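Zinc chaperone AztD (Citrobacter koseri, PDB 6CMK) acts as a periplasmic zinc chaperone that hands one zinc ion directly to the solute-binding protein AztC of the AztABCD transport system. Local coordinates at residues 32-43 with 391-402. Residues are numbered along the deposited sequence; the frame is centred on the assembly and turned at random.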
ATOM      1  N   ASP B  32       8.257   4.310  17.607  1.00 31.46           N
ATOM      2  CA  ASP B  32       8.315   3.695  16.286  1.00 26.93           C
ATOM      3  C   ASP B  32       8.652   2.221  16.467  1.00 31.26           C
ATOM      4  O   ASP B  32       9.712   1.891  17.009  1.00 31.29           O
ATOM      5  CB  ASP B  32       9.367   4.403  15.430  1.00 34.17           C
ATOM      6  CG  ASP B  32       9.106   4.274  13.959  1.00 50.12           C
ATOM      7  OD1 ASP B  32       9.281   3.163  13.418  1.00 61.39           O
ATOM      8  OD2 ASP B  32       8.727   5.292  13.343  1.00 52.22           O
ATOM      9  N   VAL B  33       7.759   1.335  16.028  1.00 24.18           N
ATOM     10  CA  VAL B  33       7.862  -0.081  16.355  1.00 21.20           C
ATOM     11  C   VAL B  33       7.944  -0.893  15.076  1.00 21.67           C
ATOM     12  O   VAL B  33       7.124  -0.721  14.167  1.00 19.01           O
ATOM     13  CB  VAL B  33       6.681  -0.558  17.214  1.00 28.51           C
ATOM     14  CG1 VAL B  33       6.813  -2.052  17.496  1.00 34.63           C
ATOM     15  CG2 VAL B  33       6.641   0.235  18.504  1.00 29.02           C
ATOM     16  N   THR B  34       8.928  -1.785  15.030  1.00 17.10           N
ATOM     17  CA  THR B  34       9.108  -2.759  13.963  1.00 19.39           C
ATOM     18  C   THR B  34       8.693  -4.121  14.494  1.00 15.16           C
ATOM     19  O   THR B  34       9.105  -4.516  15.588  1.00 21.36           O
ATOM     20  CB  THR B  34      10.568  -2.806  13.495  1.00 25.02           C
ATOM     21  OG1 THR B  34      10.947  -1.540  12.939  1.00 22.70           O
ATOM     22  CG2 THR B  34      10.769  -3.888  12.444  1.00 19.46           C
ATOM     23  N   ALA B  35       7.880  -4.839  13.729  1.00 13.41           N
ATOM     24  CA  ALA B  35       7.448  -6.151  14.195  1.00 18.38           C
ATOM     25  C   ALA B  35       7.216  -7.053  13.000  1.00 14.98           C
ATOM     26  O   ALA B  35       6.508  -6.676  12.059  1.00 13.29           O
ATOM     27  CB  ALA B  35       6.176  -6.056  15.047  1.00 19.91           C
ATOM     28  N   TRP B  36       7.826  -8.237  13.043  1.00 16.30           N
ATOM     29  CA  TRP B  36       7.637  -9.259  12.024  1.00 15.20           C
ATOM     30  C   TRP B  36       7.515 -10.616  12.702  1.00 14.01           C
ATOM     31  O   TRP B  36       8.194 -10.885  13.698  1.00 17.01           O
ATOM     32  CB  TRP B  36       8.797  -9.311  11.031  1.00 14.84           C
ATOM     33  CG  TRP B  36       8.968  -8.092  10.148  1.00 13.30           C
ATOM     34  CD1 TRP B  36       9.475  -6.883  10.515  1.00 14.58           C
ATOM     35  CD2 TRP B  36       8.678  -7.998   8.753  1.00 15.71           C
ATOM     36  NE1 TRP B  36       9.513  -6.031   9.438  1.00 15.66           N
ATOM     37  CE2 TRP B  36       9.023  -6.691   8.342  1.00 13.85           C
ATOM     38  CE3 TRP B  36       8.152  -8.880   7.812  1.00 13.42           C
ATOM     39  CZ2 TRP B  36       8.864  -6.261   7.036  1.00 13.22           C
ATOM     40  CZ3 TRP B  36       7.997  -8.443   6.513  1.00 12.12           C
ATOM     41  CH2 TRP B  36       8.350  -7.144   6.141  1.00 12.52           C
ATOM     42  N   ARG B  37       6.665 -11.477  12.144  1.00 15.52           N
ATOM     43  CA  ARG B  37       6.388 -12.779  12.729  1.00 15.68           C
ATOM     44  C   ARG B  37       6.427 -13.859  11.664  1.00 13.98           C
ATOM     45  O   ARG B  37       5.984 -13.647  10.533  1.00 13.23           O
ATOM     46  CB  ARG B  37       5.033 -12.768  13.428  1.00 15.87           C
ATOM     47  CG  ARG B  37       5.083 -11.949  14.691  1.00 17.78           C
ATOM     48  CD  ARG B  37       3.726 -11.704  15.291  1.00 19.17           C
ATOM     49  NE  ARG B  37       3.858 -10.859  16.467  1.00 19.69           N
ATOM     50  CZ  ARG B  37       2.864 -10.542  17.282  1.00 22.21           C
ATOM     51  NH1 ARG B  37       1.643 -10.993  17.049  1.00 21.84           N
ATOM     52  NH2 ARG B  37       3.096  -9.769  18.334  1.00 23.64           N
ATOM     53  N   LEU B  38       6.991 -15.003  12.039  1.00 13.30           N
ATOM     54  CA  LEU B  38       6.989 -16.203  11.222  1.00 17.86           C
ATOM     55  C   LEU B  38       5.875 -17.127  11.678  1.00 16.14           C
ATOM     56  O   LEU B  38       5.629 -17.280  12.876  1.00 17.14           O
ATOM     57  CB  LEU B  38       8.312 -16.963  11.336  1.00 13.81           C
ATOM     58  CG  LEU B  38       9.596 -16.163  11.157  1.00 14.19           C
ATOM     59  CD1 LEU B  38      10.814 -17.066  11.414  1.00 19.47           C
ATOM     60  CD2 LEU B  38       9.630 -15.565   9.774  1.00 20.17           C
ATOM     61  N   PHE B  39       5.240 -17.779  10.715  1.00 14.77           N
ATOM     62  CA  PHE B  39       4.266 -18.825  10.981  1.00 14.65           C
ATOM     63  C   PHE B  39       4.762 -20.078  10.285  1.00 15.34           C
ATOM     64  O   PHE B  39       4.991 -20.063   9.072  1.00 14.32           O
ATOM     65  CB  PHE B  39       2.877 -18.395  10.503  1.00 14.48           C
ATOM     66  CG  PHE B  39       2.372 -17.186  11.226  1.00 14.65           C
ATOM     67  CD1 PHE B  39       2.828 -15.930  10.880  1.00 15.59           C
ATOM     68  CD2 PHE B  39       1.504 -17.310  12.293  1.00 15.54           C
ATOM     69  CE1 PHE B  39       2.404 -14.813  11.559  1.00 20.15           C
ATOM     70  CE2 PHE B  39       1.071 -16.191  12.978  1.00 17.07           C
ATOM     71  CZ  PHE B  39       1.524 -14.947  12.610  1.00 15.88           C
ATOM     72  N   ILE B  40       4.972 -21.142  11.061  1.00 16.41           N
ATOM     73  CA  ILE B  40       5.710 -22.309  10.598  1.00 17.68           C
ATOM     74  C   ILE B  40       4.884 -23.549  10.889  1.00 17.23           C
ATOM     75  O   ILE B  40       4.545 -23.819  12.048  1.00 19.20           O
ATOM     76  CB  ILE B  40       7.089 -22.421  11.263  1.00 20.81           C
ATOM     77  CG1 ILE B  40       7.875 -21.110  11.134  1.00 19.34           C
ATOM     78  CG2 ILE B  40       7.873 -23.552  10.630  1.00 23.88           C
ATOM     79  CD1 ILE B  40       8.265 -20.547  12.471  1.00 26.53           C
ATOM     80  N   ALA B  41       4.592 -24.313   9.849  1.00 17.05           N
ATOM     81  CA  ALA B  41       3.830 -25.544   9.981  1.00 16.59           C
ATOM     82  C   ALA B  41       4.764 -26.747  10.021  1.00 18.60           C
ATOM     83  O   ALA B  41       5.714 -26.841   9.238  1.00 26.01           O
ATOM     84  CB  ALA B  41       2.839 -25.695   8.824  1.00 21.40           C
ATOM     85  N   ASP B  42       4.478 -27.662  10.939  1.00 19.78           N
ATOM     86  CA  ASP B  42       5.209 -28.916  11.029  1.00 20.65           C
ATOM     87  C   ASP B  42       4.759 -29.848   9.917  1.00 28.01           C
ATOM     88  O   ASP B  42       3.586 -29.857   9.532  1.00 26.47           O
ATOM     89  CB  ASP B  42       4.973 -29.558  12.393  1.00 21.96           C
ATOM     90  CG  ASP B  42       5.944 -30.677  12.684  1.00 28.39           C
ATOM     91  OD1 ASP B  42       5.628 -31.840  12.350  1.00 32.12           O
ATOM     92  OD2 ASP B  42       7.026 -30.381  13.228  1.00 32.61           O
ATOM     93  N   HIS B  43       5.699 -30.636   9.391  1.00 25.40           N
ATOM     94  CA  HIS B  43       5.377 -31.478   8.248  1.00 27.18           C
ATOM     95  C   HIS B  43       4.427 -32.598   8.637  1.00 26.59           C
ATOM     96  O   HIS B  43       3.561 -32.982   7.844  1.00 32.75           O
ATOM     97  CB  HIS B  43       6.639 -32.080   7.632  1.00 29.13           C
ATOM     98  CG  HIS B  43       6.348 -32.979   6.473  1.00 36.99           C
ATOM     99  ND1 HIS B  43       6.164 -34.336   6.617  1.00 36.48           N
ATOM    100  CD2 HIS B  43       6.171 -32.711   5.158  1.00 36.82           C
ATOM    101  CE1 HIS B  43       5.905 -34.868   5.437  1.00 36.60           C
ATOM    102  NE2 HIS B  43       5.905 -33.904   4.535  1.00 35.78           N
ATOM    103  N   GLN B 391       9.692 -31.040  12.572  1.00 22.50           N
ATOM    104  CA  GLN B 391      10.104 -30.891  11.181  1.00 23.08           C
ATOM    105  C   GLN B 391       9.491 -29.599  10.660  1.00 22.78           C
ATOM    106  O   GLN B 391       8.479 -29.622   9.940  1.00 24.38           O
ATOM    107  CB  GLN B 391       9.672 -32.088  10.342  1.00 33.80           C
ATOM    108  CG  GLN B 391      10.496 -33.317  10.608  1.00 47.24           C
ATOM    109  CD  GLN B 391      10.331 -34.347   9.523  1.00 67.07           C
ATOM    110  OE1 GLN B 391      11.306 -34.802   8.923  1.00 85.32           O
ATOM    111  NE2 GLN B 391       9.086 -34.718   9.254  1.00 57.12           N
ATOM    112  N   PRO B 392      10.061 -28.454  11.020  1.00 22.54           N
ATOM    113  CA  PRO B 392       9.535 -27.189  10.500  1.00 17.96           C
ATOM    114  C   PRO B 392       9.585 -27.202   8.984  1.00 19.99           C
ATOM    115  O   PRO B 392      10.621 -27.493   8.383  1.00 24.15           O
ATOM    116  CB  PRO B 392      10.470 -26.139  11.106  1.00 19.92           C
ATOM    117  CG  PRO B 392      11.723 -26.882  11.436  1.00 24.31           C
ATOM    118  CD  PRO B 392      11.297 -28.266  11.803  1.00 25.79           C
ATOM    119  N   PHE B 393       8.444 -26.911   8.368  1.00 20.40           N
ATOM    120  CA  PHE B 393       8.272 -27.145   6.941  1.00 21.32           C
ATOM    121  C   PHE B 393       7.762 -25.886   6.244  1.00 21.15           C
ATOM    122  O   PHE B 393       8.562 -25.046   5.820  1.00 21.00           O
ATOM    123  CB  PHE B 393       7.337 -28.349   6.763  1.00 17.53           C
ATOM    124  CG  PHE B 393       7.092 -28.748   5.344  1.00 20.40           C
ATOM    125  CD1 PHE B 393       8.113 -28.760   4.415  1.00 18.76           C
ATOM    126  CD2 PHE B 393       5.834 -29.159   4.953  1.00 19.85           C
ATOM    127  CE1 PHE B 393       7.874 -29.140   3.105  1.00 22.31           C
ATOM    128  CE2 PHE B 393       5.592 -29.543   3.656  1.00 20.38           C
ATOM    129  CZ  PHE B 393       6.606 -29.536   2.729  1.00 26.66           C
ATOM    130  N   ASN B 394       6.447 -25.727   6.125  1.00 15.86           N
ATOM    131  CA  ASN B 394       5.892 -24.550   5.466  1.00 17.99           C
ATOM    132  C   ASN B 394       6.041 -23.308   6.336  1.00 16.36           C
ATOM    133  O   ASN B 394       5.908 -23.360   7.559  1.00 17.24           O
ATOM    134  CB  ASN B 394       4.413 -24.758   5.138  1.00 22.57           C
ATOM    135  CG  ASN B 394       4.189 -25.847   4.113  1.00 27.73           C
ATOM    136  OD1 ASN B 394       3.340 -26.729   4.290  1.00 28.42           O
ATOM    137  ND2 ASN B 394       4.952 -25.802   3.038  1.00 20.17           N
ATOM    138  N   ILE B 395       6.291 -22.172   5.691  1.00 18.53           N
ATOM    139  CA  ILE B 395       6.576 -20.952   6.431  1.00 15.94           C
ATOM    140  C   ILE B 395       6.040 -19.752   5.658  1.00 15.37           C
ATOM    141  O   ILE B 395       6.163 -19.666   4.431  1.00 16.96           O
ATOM    142  CB  ILE B 395       8.094 -20.835   6.720  1.00 16.58           C
ATOM    143  CG1 ILE B 395       8.401 -19.563   7.511  1.00 17.78           C
ATOM    144  CG2 ILE B 395       8.906 -20.870   5.428  1.00 17.81           C
ATOM    145  CD1 ILE B 395       9.826 -19.542   8.050  1.00 16.24           C
ATOM    146  N   VAL B 396       5.415 -18.829   6.388  1.00 14.26           N
ATOM    147  CA  VAL B 396       5.066 -17.515   5.858  1.00 12.73           C
ATOM    148  C   VAL B 396       5.430 -16.477   6.911  1.00 14.16           C
ATOM    149  O   VAL B 396       5.581 -16.783   8.095  1.00 15.67           O
ATOM    150  CB  VAL B 396       3.577 -17.380   5.455  1.00 14.23           C
ATOM    151  CG1 VAL B 396       3.240 -18.346   4.314  1.00 17.06           C
ATOM    152  CG2 VAL B 396       2.654 -17.588   6.660  1.00 17.33           C
ATOM    153  N   ALA B 397       5.585 -15.234   6.457  1.00 13.80           N
ATOM    154  CA  ALA B 397       6.001 -14.126   7.309  1.00 13.98           C
ATOM    155  C   ALA B 397       5.132 -12.905   7.044  1.00 11.32           C
ATOM    156  O   ALA B 397       4.776 -12.632   5.897  1.00 14.23           O
ATOM    157  CB  ALA B 397       7.464 -13.743   7.056  1.00 14.02           C
ATOM    158  N   VAL B 398       4.820 -12.158   8.101  1.00 11.84           N
ATOM    159  CA  VAL B 398       4.129 -10.877   7.975  1.00 13.00           C
ATOM    160  C   VAL B 398       4.856  -9.843   8.824  1.00 13.06           C
ATOM    161  O   VAL B 398       5.640 -10.173   9.716  1.00 12.80           O
ATOM    162  CB  VAL B 398       2.641 -10.946   8.405  1.00 14.81           C
ATOM    163  CG1 VAL B 398       1.886 -11.995   7.598  1.00 14.83           C
ATOM    164  CG2 VAL B 398       2.501 -11.198   9.911  1.00 18.27           C
ATOM    165  N   GLY B 399       4.573  -8.575   8.555  1.00 11.36           N
ATOM    166  CA  GLY B 399       5.080  -7.531   9.422  1.00 13.70           C
ATOM    167  C   GLY B 399       5.509  -6.304   8.648  1.00 13.53           C
ATOM    168  O   GLY B 399       5.269  -6.177   7.451  1.00 12.65           O
ATOM    169  N   GLY B 400       6.172  -5.410   9.370  1.00 11.42           N
ATOM    170  CA  GLY B 400       6.576  -4.091   8.891  1.00 12.68           C
ATOM    171  C   GLY B 400       6.874  -3.190  10.083  1.00 14.49           C
ATOM    172  O   GLY B 400       7.259  -3.662  11.145  1.00 14.74           O
ATOM    173  N   SER B 401       6.657  -1.890   9.906  1.00 16.57           N
ATOM    174  CA  SER B 401       6.853  -0.989  11.035  1.00 15.92           C
ATOM    175  C   SER B 401       5.853   0.156  10.953  1.00 16.05           C
ATOM    176  O   SER B 401       5.288   0.445   9.899  1.00 15.18           O
ATOM    177  CB  SER B 401       8.293  -0.455  11.093  1.00 16.07           C
ATOM    178  OG  SER B 401       8.513   0.564  10.132  1.00 17.59           O
ATOM    179  N   GLY B 402       5.619   0.785  12.096  1.00 17.13           N
ATOM    180  CA  GLY B 402       4.690   1.896  12.130  1.00 18.82           C
ATOM    181  C   GLY B 402       4.835   2.662  13.421  1.00 19.85           C
ATOM    182  O   GLY B 402       5.612   2.301  14.305  1.00 21.11           O
TER
HETATM  183  O   HOH W   1      10.304   2.284  11.206  1.00 26.25           O
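Strands 32-42 and 392-402, from the two ends of the chain, run antiparallel, their axes at 141°. Val33, Ala35, Arg37 and Phe39 form hydrogen-bonded pairs with Gly402, Gly400, Val398 and Val396, each joined by two backbone bonds. Near its end the ladder is broken by a classic beta bulge, where Phe393 and Asn394 both face Ala41: Phe393 N reaches Ala41 O (2.9 Å), while Asn394 O receives Ala41 N. Beyond it a backbone bond from His43 N to Gln391 O (3.0 Å) is joined by a side-chain one, Asp42 OD2 accepting Gln391 N (2.8 Å) from the syn side, well out of the carboxylate plane.

Trp36 lies flat over the glycine pair opposite. Its CG stands beside its own backbone N (chi1 -66°), which lays the indole along the partner strand; Gly399 CA makes a CH-pi contact 4.0 Å from the centroid of the six-membered ring, and Gly400 N sits over the same face. Gly399 and Gly400 have no side chains, so the indole lies directly on the backbone. On the same side of the sheet, Leu38 CD2 meets Ala397 CB at 3.9 Å, and Ile40 packs alongside Ile395 while its CG2 touches Pro392 CB (3.7 Å). On the other side, Phe39 turns its ring edge to Val398 CG2. Past the bulge, the edge of His43 points at a face of Phe393 in a T-shaped pair (planes at 72°). At the far end a water bridges Asp32 OD1 and Ser401 OG; Trp348 of the second subunit also bonds both side chains.

This pairing is the Velcro closure of a beta-propeller: the C-terminal strand adds itself to the edge of a blade whose other three strands, 32-42, 47-52 and 58-63, come from the N-terminal part of the chain. Strands 88-100 and 105-109 of the next blade pack against Ala35, Arg37 and Phe39.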